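Ulvan Lyase-PL25 (Pseudoalteromonas sp. PLSV, PDB 5UAM) cleaves ulvan, the sulfated rhamnose- and uronic-acid-rich cell-wall polysaccharide of green seaweeds, as a polysaccharide lyase of family PL25 with a beta-propeller fold. Local coordinates at residues Y116-Q122 with T133-K139; S56-E62 with F96-P102; E371-T377 with W389-G395. All blocks are in the same frame, centred on the assembly; numbering follows the deposited sequence. Where two conformers were deposited one is given.

Contact 1: residues Y116-Q122 with T133-K139; sequences YGGHGGQ and THHGANK. With PO4 (phosphate ion), chain E.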
loop_
_atom_site.group_PDB
_atom_site.type_symbol
_atom_site.label_atom_id
_atom_site.label_comp_id
_atom_site.label_asym_id
_atom_site.label_seq_id
_atom_site.Cartn_x
_atom_site.Cartn_y
_atom_site.Cartn_z
ATOM N N TYR A 116 -6.736 3.241 -10.050
ATOM C CA TYR A 116 -7.230 1.881 -9.873
ATOM C C TYR A 116 -7.031 1.077 -11.153
ATOM O O TYR A 116 -6.696 1.616 -12.208
ATOM C CB TYR A 116 -8.725 1.914 -9.537
ATOM C CG TYR A 116 -9.597 2.297 -10.718
ATOM C CD1 TYR A 116 -9.739 3.623 -11.117
ATOM C CD2 TYR A 116 -10.253 1.330 -11.467
ATOM C CE1 TYR A 116 -10.519 3.961 -12.212
ATOM C CE2 TYR A 116 -11.022 1.660 -12.562
ATOM C CZ TYR A 116 -11.146 2.972 -12.937
ATOM O OH TYR A 116 -11.921 3.290 -14.036
ATOM N N GLY A 117 -7.261 -0.224 -11.058
ATOM C CA GLY A 117 -7.498 -1.048 -12.220
ATOM C C GLY A 117 -6.283 -1.705 -12.856
ATOM O O GLY A 117 -6.463 -2.592 -13.690
ATOM N N GLY A 118 -5.065 -1.299 -12.526
ATOM C CA GLY A 118 -3.899 -1.753 -13.269
ATOM C C GLY A 118 -3.214 -2.971 -12.673
ATOM O O GLY A 118 -2.994 -3.050 -11.467
ATOM N N HIS A 119 -2.829 -3.900 -13.552
ATOM C CA HIS A 119 -1.850 -4.916 -13.202
ATOM C C HIS A 119 -0.811 -5.020 -14.300
ATOM O O HIS A 119 -0.419 -6.110 -14.734
ATOM C CB HIS A 119 -2.483 -6.256 -12.859
ATOM C CG HIS A 119 -1.564 -7.188 -12.134
ATOM N ND1 HIS A 119 -1.964 -8.444 -11.739
ATOM C CD2 HIS A 119 -0.289 -7.041 -11.696
ATOM C CE1 HIS A 119 -0.967 -9.046 -11.111
ATOM N NE2 HIS A 119 0.057 -8.213 -11.061
ATOM N N GLY A 120 -0.352 -3.850 -14.747
ATOM C CA GLY A 120 0.776 -3.747 -15.661
ATOM C C GLY A 120 0.423 -3.534 -17.120
ATOM O O GLY A 120 1.329 -3.523 -17.968
ATOM N N GLY A 121 -0.851 -3.368 -17.448
ATOM C CA GLY A 121 -1.249 -3.211 -18.833
ATOM C C GLY A 121 -1.093 -4.497 -19.630
ATOM O O GLY A 121 -0.805 -5.570 -19.100
ATOM N N GLN A 122 -1.278 -4.371 -20.938
ATOM C CA GLN A 122 -1.184 -5.508 -21.833
ATOM C C GLN A 122 -0.802 -4.995 -23.216
ATOM O O GLN A 122 -0.692 -3.786 -23.437
ATOM C CB GLN A 122 -2.497 -6.298 -21.861
ATOM C CG GLN A 122 -3.706 -5.482 -22.273
ATOM C CD GLN A 122 -4.666 -5.208 -21.136
ATOM O OE1 GLN A 122 -5.084 -6.131 -20.410
ATOM N NE2 GLN A 122 -5.049 -3.942 -20.981
ATOM N N THR A 133 4.588 -6.456 -19.319
ATOM C CA THR A 133 3.159 -6.274 -19.098
ATOM C C THR A 133 2.555 -7.548 -18.522
ATOM O O THR A 133 3.208 -8.591 -18.418
ATOM C CB THR A 133 2.443 -5.906 -20.405
ATOM O OG1 THR A 133 2.508 -6.999 -21.324
ATOM C CG2 THR A 133 3.082 -4.683 -21.046
ATOM N N HIS A 134 1.281 -7.450 -18.156
ATOM C CA HIS A 134 0.531 -8.602 -17.667
ATOM C C HIS A 134 -0.915 -8.438 -18.116
ATOM O O HIS A 134 -1.238 -8.808 -19.253
ATOM C CB HIS A 134 0.707 -8.741 -16.157
ATOM C CG HIS A 134 0.034 -9.939 -15.572
ATOM N ND1 HIS A 134 0.263 -11.225 -16.011
ATOM C CD2 HIS A 134 -0.882 -10.037 -14.579
ATOM C CE1 HIS A 134 -0.476 -12.063 -15.304
ATOM N NE2 HIS A 134 -1.168 -11.369 -14.421
ATOM N N HIS A 135 -1.784 -7.848 -17.298
ATOM C CA HIS A 135 -3.110 -7.477 -17.791
ATOM C C HIS A 135 -3.668 -6.339 -16.960
ATOM O O HIS A 135 -3.234 -6.095 -15.837
ATOM C CB HIS A 135 -4.097 -8.644 -17.844
ATOM C CG HIS A 135 -4.194 -9.428 -16.580
ATOM N ND1 HIS A 135 -4.124 -10.806 -16.568
ATOM C CD2 HIS A 135 -4.373 -9.047 -15.293
ATOM C CE1 HIS A 135 -4.261 -11.239 -15.327
ATOM N NE2 HIS A 135 -4.415 -10.193 -14.532
ATOM N N GLY A 136 -4.631 -5.626 -17.543
ATOM C CA GLY A 136 -5.320 -4.582 -16.823
ATOM C C GLY A 136 -4.626 -3.247 -16.935
ATOM O O GLY A 136 -3.578 -3.022 -16.323
ATOM N N ALA A 137 -5.240 -2.345 -17.689
ATOM C CA ALA A 137 -4.737 -0.990 -17.837
ATOM C C ALA A 137 -4.983 -0.192 -16.568
ATOM O O ALA A 137 -6.104 -0.166 -16.033
ATOM C CB ALA A 137 -5.452 -0.309 -18.997
ATOM N N ASN A 138 -3.948 0.492 -16.117
ATOM C CA ASN A 138 -4.055 1.377 -14.967
ATOM C C ASN A 138 -4.869 2.613 -15.338
ATOM O O ASN A 138 -4.688 3.201 -16.408
ATOM C CB ASN A 138 -2.656 1.755 -14.487
ATOM C CG ASN A 138 -2.583 2.012 -12.986
ATOM O OD1 ASN A 138 -3.308 1.403 -12.181
ATOM N ND2 ASN A 138 -1.668 2.906 -12.601
ATOM N N LYS A 139 -5.746 3.024 -14.429
ATOM C CA LYS A 139 -6.801 3.988 -14.724
ATOM C C LYS A 139 -6.876 5.059 -13.647
ATOM O O LYS A 139 -6.361 4.920 -12.538
ATOM C CB LYS A 139 -8.156 3.300 -14.848
ATOM C CG LYS A 139 -8.281 2.452 -16.094
ATOM C CD LYS A 139 -9.524 1.562 -16.052
ATOM C CE LYS A 139 -9.665 0.765 -17.326
ATOM N NZ LYS A 139 -10.079 1.649 -18.473
HETATM P P PO4 E . 2.992 -9.093 -8.694
HETATM O O1 PO4 E . 3.463 -10.477 -9.092
HETATM O O2 PO4 E . 4.131 -8.270 -8.248
HETATM O O3 PO4 E . 2.030 -9.315 -7.552
HETATM O O4 PO4 E . 2.335 -8.455 -9.913
HETATM O O HOH W 1 -8.309 -1.838 -15.563
HETATM O O HOH W 2 -2.821 -0.696 -10.160
#
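Tyr116 and Lys139 form an antiparallel hydrogen-bonded pair (Tyr116 N to Lys139 O 3.0 Å, Lys139 N to Tyr116 O 2.8 Å), beyond which the two chains run on as irregular loops. The p rotamer of Tyr116 places one face of its ring under Lys139 CB, 3.8 Å from the centroid and 23° off the normal, a CH-pi contact. Gln122, also p at chi1, curls back so that its OE1 accepts from Gly136 N at 2.9 Å and 171°. Gly136 O in turn receives both His119 N and Gly121 N, each at 3.0 Å. The backbone angles of Gly117, Gly120 and Gly136 call for glycine, because a CB would jam against the preceding carbonyl; at Gly118 it would lie 2.4 Å from Asn138 OD1. The t rotamer of His119 sends NE2 to phosphate O4 (2.6 Å, 171°), while His134, also t, turns its ring edge onto the His119 face, T-shaped with centroids 4.7 Å apart and planes at 73°. Asp97 accepts from both His119 ND1 and His135 NE2, fixing these rings. The cluster of His119, His134 and His135 borders the probable substrate pocket, His119 being a likely substrate ligand stacked on the probable proton donor His99.

Contact 2: residues S56-E62 with F96-P102; sequences SYQGPKE and FDNHGKP. With PO4 (phosphate ion), chain E.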
loop_
_atom_site.group_PDB
_atom_site.type_symbol
_atom_site.label_atom_id
_atom_site.label_comp_id
_atom_site.label_asym_id
_atom_site.label_seq_id
_atom_site.Cartn_x
_atom_site.Cartn_y
_atom_site.Cartn_z
ATOM N N SER A 56 -12.094 4.075 0.431
ATOM C CA SER A 56 -12.216 3.354 -0.831
ATOM C C SER A 56 -11.689 1.931 -0.699
ATOM O O SER A 56 -10.775 1.641 0.080
ATOM C CB SER A 56 -11.512 4.079 -1.977
ATOM O OG SER A 56 -10.100 4.015 -1.861
ATOM N N TYR A 57 -12.281 1.037 -1.487
ATOM C CA TYR A 57 -11.957 -0.386 -1.427
ATOM C C TYR A 57 -12.409 -1.027 -2.740
ATOM O O TYR A 57 -13.123 -0.425 -3.542
ATOM C CB TYR A 57 -12.636 -1.075 -0.212
ATOM C CG TYR A 57 -14.137 -1.041 -0.338
ATOM C CD1 TYR A 57 -14.863 0.104 -0.011
ATOM C CD2 TYR A 57 -14.834 -2.129 -0.857
ATOM C CE1 TYR A 57 -16.230 0.159 -0.212
ATOM C CE2 TYR A 57 -16.217 -2.086 -1.050
ATOM C CZ TYR A 57 -16.903 -0.930 -0.727
ATOM O OH TYR A 57 -18.270 -0.881 -0.908
ATOM N N GLN A 58 -11.996 -2.277 -2.941
ATOM C CA GLN A 58 -12.331 -3.026 -4.147
ATOM C C GLN A 58 -13.628 -3.810 -3.951
ATOM O O GLN A 58 -13.732 -4.660 -3.061
ATOM C CB GLN A 58 -11.171 -3.968 -4.429
ATOM C CG GLN A 58 -11.349 -4.858 -5.602
ATOM C CD GLN A 58 -10.180 -5.785 -5.720
ATOM O OE1 GLN A 58 -9.144 -5.425 -6.266
ATOM N NE2 GLN A 58 -10.309 -6.971 -5.163
ATOM N N GLY A 59 -14.604 -3.529 -4.811
ATOM C CA GLY A 59 -15.914 -4.129 -4.770
ATOM C C GLY A 59 -16.155 -5.066 -5.937
ATOM O O GLY A 59 -15.216 -5.560 -6.572
ATOM N N PRO A 60 -17.429 -5.346 -6.232
ATOM C CA PRO A 60 -17.764 -6.310 -7.282
ATOM C C PRO A 60 -17.048 -6.012 -8.591
ATOM O O PRO A 60 -16.855 -4.850 -8.977
ATOM C CB PRO A 60 -19.282 -6.162 -7.420
ATOM C CG PRO A 60 -19.723 -5.740 -6.041
ATOM C CD PRO A 60 -18.625 -4.824 -5.556
ATOM N N LYS A 61 -16.644 -7.086 -9.266
ATOM C CA LYS A 61 -15.910 -7.027 -10.524
ATOM C C LYS A 61 -14.614 -6.239 -10.372
ATOM O O LYS A 61 -14.068 -5.706 -11.351
ATOM C CB LYS A 61 -16.787 -6.509 -11.674
ATOM C CG LYS A 61 -18.084 -7.326 -11.880
ATOM C CD LYS A 61 -18.792 -6.909 -13.158
ATOM N N GLU A 62 -14.086 -6.181 -9.148
ATOM C CA GLU A 62 -12.853 -5.468 -8.826
ATOM C C GLU A 62 -12.954 -3.967 -9.116
ATOM O O GLU A 62 -11.936 -3.261 -9.184
ATOM C CB GLU A 62 -11.621 -6.101 -9.495
ATOM C CG GLU A 62 -11.504 -7.603 -9.227
ATOM C CD GLU A 62 -10.166 -8.213 -9.586
ATOM O OE1 GLU A 62 -9.121 -7.599 -9.283
ATOM O OE2 GLU A 62 -10.184 -9.340 -10.123
ATOM N N PHE A 96 -9.849 -13.582 -8.753
ATOM C CA PHE A 96 -9.688 -12.167 -8.431
ATOM C C PHE A 96 -8.215 -11.790 -8.481
ATOM O O PHE A 96 -7.362 -12.492 -7.929
ATOM C CB PHE A 96 -10.273 -11.804 -7.063
ATOM C CG PHE A 96 -11.774 -11.886 -7.020
ATOM C CD1 PHE A 96 -12.549 -10.989 -7.737
ATOM C CD2 PHE A 96 -12.410 -12.883 -6.305
ATOM C CE1 PHE A 96 -13.921 -11.083 -7.741
ATOM C CE2 PHE A 96 -13.791 -12.968 -6.300
ATOM C CZ PHE A 96 -14.539 -12.068 -7.012
ATOM N N ASP A 97 -7.929 -10.679 -9.150
ATOM C CA ASP A 97 -6.560 -10.231 -9.361
ATOM C C ASP A 97 -6.060 -9.385 -8.196
ATOM O O ASP A 97 -4.971 -9.642 -7.671
ATOM C CB ASP A 97 -6.474 -9.451 -10.676
ATOM C CG ASP A 97 -5.087 -8.912 -10.938
ATOM O OD1 ASP A 97 -4.641 -8.026 -10.188
ATOM O OD2 ASP A 97 -4.454 -9.386 -11.908
ATOM N N ASN A 98 -6.851 -8.398 -7.777
ATOM C CA ASN A 98 -6.664 -7.570 -6.591
ATOM C C ASN A 98 -5.649 -6.457 -6.760
ATOM O O ASN A 98 -5.576 -5.585 -5.888
ATOM C CB ASN A 98 -6.292 -8.373 -5.334
ATOM C CG ASN A 98 -7.273 -9.452 -5.020
ATOM O OD1 ASN A 98 -8.483 -9.215 -4.998
ATOM N ND2 ASN A 98 -6.776 -10.653 -4.808
ATOM N N HIS A 99 -4.874 -6.418 -7.834
ATOM C CA HIS A 99 -3.793 -5.443 -7.897
ATOM C C HIS A 99 -4.251 -4.045 -8.274
ATOM O O HIS A 99 -3.442 -3.098 -8.204
ATOM C CB HIS A 99 -2.735 -5.892 -8.883
ATOM C CG HIS A 99 -1.897 -7.022 -8.401
ATOM N ND1 HIS A 99 -2.400 -8.291 -8.195
ATOM C CD2 HIS A 99 -0.586 -7.077 -8.074
ATOM C CE1 HIS A 99 -1.428 -9.081 -7.774
ATOM N NE2 HIS A 99 -0.312 -8.373 -7.703
ATOM N N GLY A 100 -5.512 -3.895 -8.643
ATOM C CA GLY A 100 -6.063 -2.620 -9.025
ATOM C C GLY A 100 -7.050 -2.047 -8.036
ATOM O O GLY A 100 -7.808 -1.141 -8.385
ATOM N N LYS A 101 -7.050 -2.554 -6.804
ATOM C CA LYS A 101 -7.849 -1.933 -5.757
ATOM C C LYS A 101 -7.446 -0.461 -5.647
ATOM O O LYS A 101 -6.322 -0.095 -6.009
ATOM C CB LYS A 101 -7.670 -2.682 -4.433
ATOM C CG LYS A 101 -6.289 -2.506 -3.823
ATOM C CD LYS A 101 -6.122 -3.260 -2.512
ATOM C CE LYS A 101 -5.901 -4.754 -2.652
ATOM N NZ LYS A 101 -4.590 -5.067 -3.314
ATOM N N PRO A 102 -8.345 0.411 -5.188
ATOM C CA PRO A 102 -8.161 1.850 -5.404
ATOM C C PRO A 102 -7.214 2.529 -4.424
ATOM O O PRO A 102 -7.074 2.151 -3.258
ATOM C CB PRO A 102 -9.573 2.417 -5.224
ATOM C CG PRO A 102 -10.233 1.432 -4.304
ATOM C CD PRO A 102 -9.710 0.101 -4.719
HETATM P P PO4 E . 2.992 -9.093 -8.694
HETATM O O1 PO4 E . 3.463 -10.477 -9.092
HETATM O O2 PO4 E . 4.131 -8.270 -8.248
HETATM O O3 PO4 E . 2.030 -9.315 -7.552
HETATM O O4 PO4 E . 2.335 -8.455 -9.913
HETATM O O HOH W 3 -8.334 0.507 -1.366
HETATM O O HOH W 4 -8.056 -5.232 -8.672
HETATM O O HOH W 5 -10.649 -1.080 -7.812
#
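The carboxylate of Glu62 grips two successive backbone amides: OE1 accepts from Asn98 N and OE2 from Asp97 N, both at 2.8 Å and 172°, so donors and acceptors are almost in line. A third direct bond runs from Gln58 NE2 to Asn98 OD1 (2.9 Å, 163°), and the same oxygen also accepts from the backbone of Asn36. Water 4 knits these groups together, donating to Gln58 OE1 (2.6 Å) and Glu62 OE1 (2.7 Å) and accepting from Gly100 N (2.9 Å); water 5 joins Glu62 O to Gly100 O, at 2.9 Å from each.

Within 96-102 the chain is folded tightly. Asp97 OD1 takes His99 N at 2.9 Å in an Asx turn, while OD2 accepts from His135 and His119; Asn98 to Lys101 make a type I turn, and His99 ND1 donates to Asp97 O at 3.0 Å. Lys101 NZ curls back to Asn98 O at 2.8 Å.

Van der Waals packing lies farther out. Pro102 CG rests 3.5 Å from Tyr57 N and 3.6 Å from Ser56 OG, against the end of strand 52-58, and the Phe96 ring presents its edge to Glu62, with CD1 3.7 Å from OE2.

His99, the probable proton donor, makes no contact with 56-62, yet the amides preceding it are held by Glu62. With ND1 bonded to Asp97 O, its NE2 faces the pocket and donates to phosphate O3 at 2.5 Å. The chemistry thus implies a buried carboxylate that holds the backbone of a loop carrying His99 and the likely substrate ligands Asn98 and Lys101.

Contact 3: residues E371-T377 with W389-G395; sequences ENIRYLT and WWQSHDG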
loop_
_atom_site.group_PDB
_atom_site.type_symbol
_atom_site.label_atom_id
_atom_site.label_comp_id
_atom_site.label_asym_id
_atom_site.label_seq_id
_atom_site.Cartn_x
_atom_site.Cartn_y
_atom_site.Cartn_z
ATOM N N GLU A 371 11.644 6.310 20.430
ATOM C CA GLU A 371 11.457 5.100 21.213
ATOM C C GLU A 371 10.017 4.613 21.228
ATOM O O GLU A 371 9.786 3.452 21.590
ATOM C CB GLU A 371 11.881 5.339 22.666
ATOM C CG GLU A 371 13.364 5.681 22.845
ATOM C CD GLU A 371 13.709 7.123 22.465
ATOM O OE1 GLU A 371 14.892 7.379 22.148
ATOM O OE2 GLU A 371 12.810 7.999 22.483
ATOM N N ASN A 372 9.058 5.448 20.821
ATOM C CA ASN A 372 7.630 5.205 21.027
ATOM C C ASN A 372 6.993 4.887 19.680
ATOM O O ASN A 372 6.785 5.783 18.849
ATOM C CB ASN A 372 6.978 6.434 21.662
ATOM C CG ASN A 372 5.484 6.254 21.911
ATOM O OD1 ASN A 372 4.799 5.528 21.188
ATOM N ND2 ASN A 372 4.971 6.932 22.935
ATOM N N ILE A 373 6.687 3.608 19.461
ATOM C CA ILE A 373 6.104 3.128 18.216
ATOM C C ILE A 373 4.860 2.309 18.528
ATOM O O ILE A 373 4.879 1.473 19.432
ATOM C CB ILE A 373 7.131 2.247 17.488
ATOM C CG1 ILE A 373 8.431 3.024 17.238
ATOM C CG2 ILE A 373 6.555 1.701 16.198
ATOM C CD1 ILE A 373 9.660 2.225 17.570
ATOM N N ARG A 374 3.783 2.547 17.780
ATOM C CA ARG A 374 2.534 1.803 17.929
ATOM C C ARG A 374 2.157 1.226 16.579
ATOM O O ARG A 374 2.051 1.969 15.600
ATOM C CB ARG A 374 1.366 2.712 18.329
ATOM C CG ARG A 374 1.350 3.279 19.713
ATOM C CD ARG A 374 0.190 4.275 19.793
ATOM N NE ARG A 374 -1.089 3.639 20.071
ATOM C CZ ARG A 374 -2.279 4.109 19.687
ATOM N NH1 ARG A 374 -2.383 5.211 18.957
ATOM N NH2 ARG A 374 -3.371 3.460 20.026
ATOM N N TYR A 375 1.938 -0.082 16.521
ATOM C CA TYR A 375 1.395 -0.728 15.335
ATOM C C TYR A 375 -0.071 -1.035 15.553
ATOM O O TYR A 375 -0.472 -1.440 16.648
ATOM C CB TYR A 375 2.076 -2.071 15.072
ATOM C CG TYR A 375 3.356 -1.994 14.277
ATOM C CD1 TYR A 375 4.551 -1.661 14.888
ATOM C CD2 TYR A 375 3.364 -2.244 12.917
ATOM C CE1 TYR A 375 5.720 -1.577 14.159
ATOM C CE2 TYR A 375 4.525 -2.179 12.175
ATOM C CZ TYR A 375 5.705 -1.837 12.796
ATOM O OH TYR A 375 6.863 -1.769 12.042
ATOM N N LEU A 376 -0.855 -0.868 14.503
ATOM C CA LEU A 376 -2.170 -1.490 14.425
ATOM C C LEU A 376 -1.981 -2.647 13.447
ATOM O O LEU A 376 -1.729 -2.433 12.250
ATOM C CB LEU A 376 -3.226 -0.481 13.985
ATOM C CG LEU A 376 -4.669 -0.975 14.002
ATOM C CD1 LEU A 376 -5.036 -1.615 15.330
ATOM C CD2 LEU A 376 -5.631 0.181 13.721
ATOM N N THR A 377 -1.998 -3.867 13.979
ATOM C CA THR A 377 -1.556 -5.033 13.231
ATOM C C THR A 377 -2.618 -6.116 13.248
ATOM O O THR A 377 -3.326 -6.303 14.242
ATOM C CB THR A 377 -0.197 -5.531 13.754
ATOM O OG1 THR A 377 0.118 -6.826 13.214
ATOM C CG2 THR A 377 -0.212 -5.625 15.214
ATOM N N TRP A 389 -3.710 -3.145 18.713
ATOM C CA TRP A 389 -2.597 -2.221 18.881
ATOM C C TRP A 389 -1.458 -2.901 19.631
ATOM O O TRP A 389 -1.675 -3.583 20.636
ATOM C CB TRP A 389 -3.048 -1.010 19.691
ATOM C CG TRP A 389 -3.965 -0.067 18.941
ATOM C CD1 TRP A 389 -5.316 -0.005 19.024
ATOM C CD2 TRP A 389 -3.576 0.928 17.983
ATOM N NE1 TRP A 389 -5.800 0.977 18.180
ATOM C CE2 TRP A 389 -4.747 1.572 17.547
ATOM C CE3 TRP A 389 -2.347 1.353 17.484
ATOM C CZ2 TRP A 389 -4.728 2.614 16.620
ATOM C CZ3 TRP A 389 -2.330 2.395 16.558
ATOM C CH2 TRP A 389 -3.517 3.008 16.143
ATOM N N TRP A 390 -0.235 -2.696 19.148
ATOM C CA TRP A 390 0.978 -3.181 19.798
ATOM C C TRP A 390 1.913 -2.003 20.017
ATOM O O TRP A 390 2.205 -1.259 19.073
ATOM C CB TRP A 390 1.656 -4.237 18.923
ATOM C CG TRP A 390 0.856 -5.505 18.864
ATOM C CD1 TRP A 390 -0.315 -5.700 18.196
ATOM C CD2 TRP A 390 1.163 -6.737 19.512
ATOM N NE1 TRP A 390 -0.755 -6.980 18.385
ATOM C CE2 TRP A 390 0.128 -7.647 19.190
ATOM C CE3 TRP A 390 2.211 -7.169 20.326
ATOM C CZ2 TRP A 390 0.110 -8.952 19.665
ATOM C CZ3 TRP A 390 2.186 -8.469 20.810
ATOM C CH2 TRP A 390 1.142 -9.346 20.474
ATOM N N GLN A 391 2.380 -1.835 21.253
ATOM C CA GLN A 391 3.107 -0.643 21.676
ATOM C C GLN A 391 4.520 -1.014 22.110
ATOM O O GLN A 391 4.713 -1.938 22.908
ATOM C CB GLN A 391 2.389 0.029 22.847
ATOM C CG GLN A 391 3.175 1.157 23.518
ATOM C CD GLN A 391 2.985 2.484 22.829
ATOM O OE1 GLN A 391 1.879 3.013 22.775
ATOM N NE2 GLN A 391 4.072 3.046 22.314
ATOM N N SER A 392 5.494 -0.258 21.625
ATOM C CA SER A 392 6.862 -0.343 22.103
ATOM C C SER A 392 7.246 0.990 22.717
ATOM O O SER A 392 6.857 2.050 22.217
ATOM C CB SER A 392 7.831 -0.648 20.959
ATOM O OG SER A 392 9.184 -0.599 21.410
ATOM N N HIS A 393 8.036 0.927 23.794
ATOM C CA HIS A 393 8.676 2.108 24.360
ATOM C C HIS A 393 10.195 2.004 24.354
ATOM O O HIS A 393 10.865 2.810 25.012
ATOM C CB HIS A 393 8.181 2.368 25.784
ATOM C CG HIS A 393 6.750 2.790 25.845
ATOM N ND1 HIS A 393 6.326 4.029 25.412
ATOM C CD2 HIS A 393 5.642 2.138 26.273
ATOM C CE1 HIS A 393 5.019 4.126 25.581
ATOM N NE2 HIS A 393 4.579 2.990 26.096
ATOM N N ASP A 394 10.752 1.034 23.628
ATOM C CA ASP A 394 12.196 0.851 23.541
ATOM C C ASP A 394 12.678 0.869 22.096
ATOM O O ASP A 394 13.658 0.209 21.748
ATOM C CB ASP A 394 12.652 -0.406 24.284
ATOM C CG ASP A 394 12.105 -1.705 23.690
ATOM O OD1 ASP A 394 11.417 -1.707 22.643
ATOM O OD2 ASP A 394 12.375 -2.755 24.313
ATOM N N GLY A 395 11.990 1.632 21.244
ATOM C CA GLY A 395 12.421 1.811 19.872
ATOM C C GLY A 395 12.196 0.610 18.997
ATOM O O GLY A 395 12.839 0.475 17.949
#
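This contact is the open end of the beta hairpin formed by strands 373-381 and 384-392, the two inner strands of a four-stranded antiparallel propeller blade. The axes of the short segments 373-377 and 389-392 approach to 4.6 Å at 161° between their N-to-C directions, antiparallel with a modest twist. Ile373 and Ser392 form one hydrogen-bonded pair (Ile373 N to Ser392 O 3.2 Å, Ser392 N to Ile373 O 2.9 Å), and Tyr375 and Trp390 a second, with Tyr375 N to Trp390 O and Trp390 N to Tyr375 O both 2.8 Å. Between and beyond them, the non-hydrogen-bonded pairs Arg374-Gln391 and Leu376-Trp389 place their side chains on one face of the sheet.

There Trp389 is sandwiched. The Arg374 guanidinium lies flat on one side, planes at 12°, its CZ 3.6 Å from the centroid of the six-membered ring in a cation-pi stack; Leu376 CD1 covers the opposite side, 3.8 Å from the centroid of the five-membered ring and 5° off its normal. The Arg374 charge is also paired with Glu446.

On the face of Ile373, Tyr375, Trp390 and Ser392, Tyr375 reaches His339 of the adjacent blade, to which its OH is hydrogen-bonded. Near the strand ends Gln391 NE2 bonds Asn372 OD1 at 2.8 Å; beyond them Gly395 N bonds Glu371 O at 2.9 Å. An ST turn (Asp394 N to Ser392 OG 3.2 Å) follows strand 384-392; that OG also accepts from Gly396 N. The order 362-367, 373-381, 384-392, 400-408, antiparallel throughout and packed on the next sheet, is that of a beta-propeller blade.

From the N terminus, contact 2 comes first: it brings 96-102 back to the end of strand 52-58, closing a loop that includes strands 64-70 and 75-81 and tying one blade to the lead-in of the next, which starts at strand 103-106. Contact 1 follows, closing the shorter excursion between neighbouring strands 112-116 and 139-143 of that next blade. Contact 3 closes a hairpin much later in the chain. The three are in series, with none enclosing or crossing another. Contacts 1 and 2 touch, through Asp97 with His119 and His135, and share the phosphate; contact 3 lies across the propeller, its centre about 36 Å from that of contact 1 and 30 Å from that of contact 2.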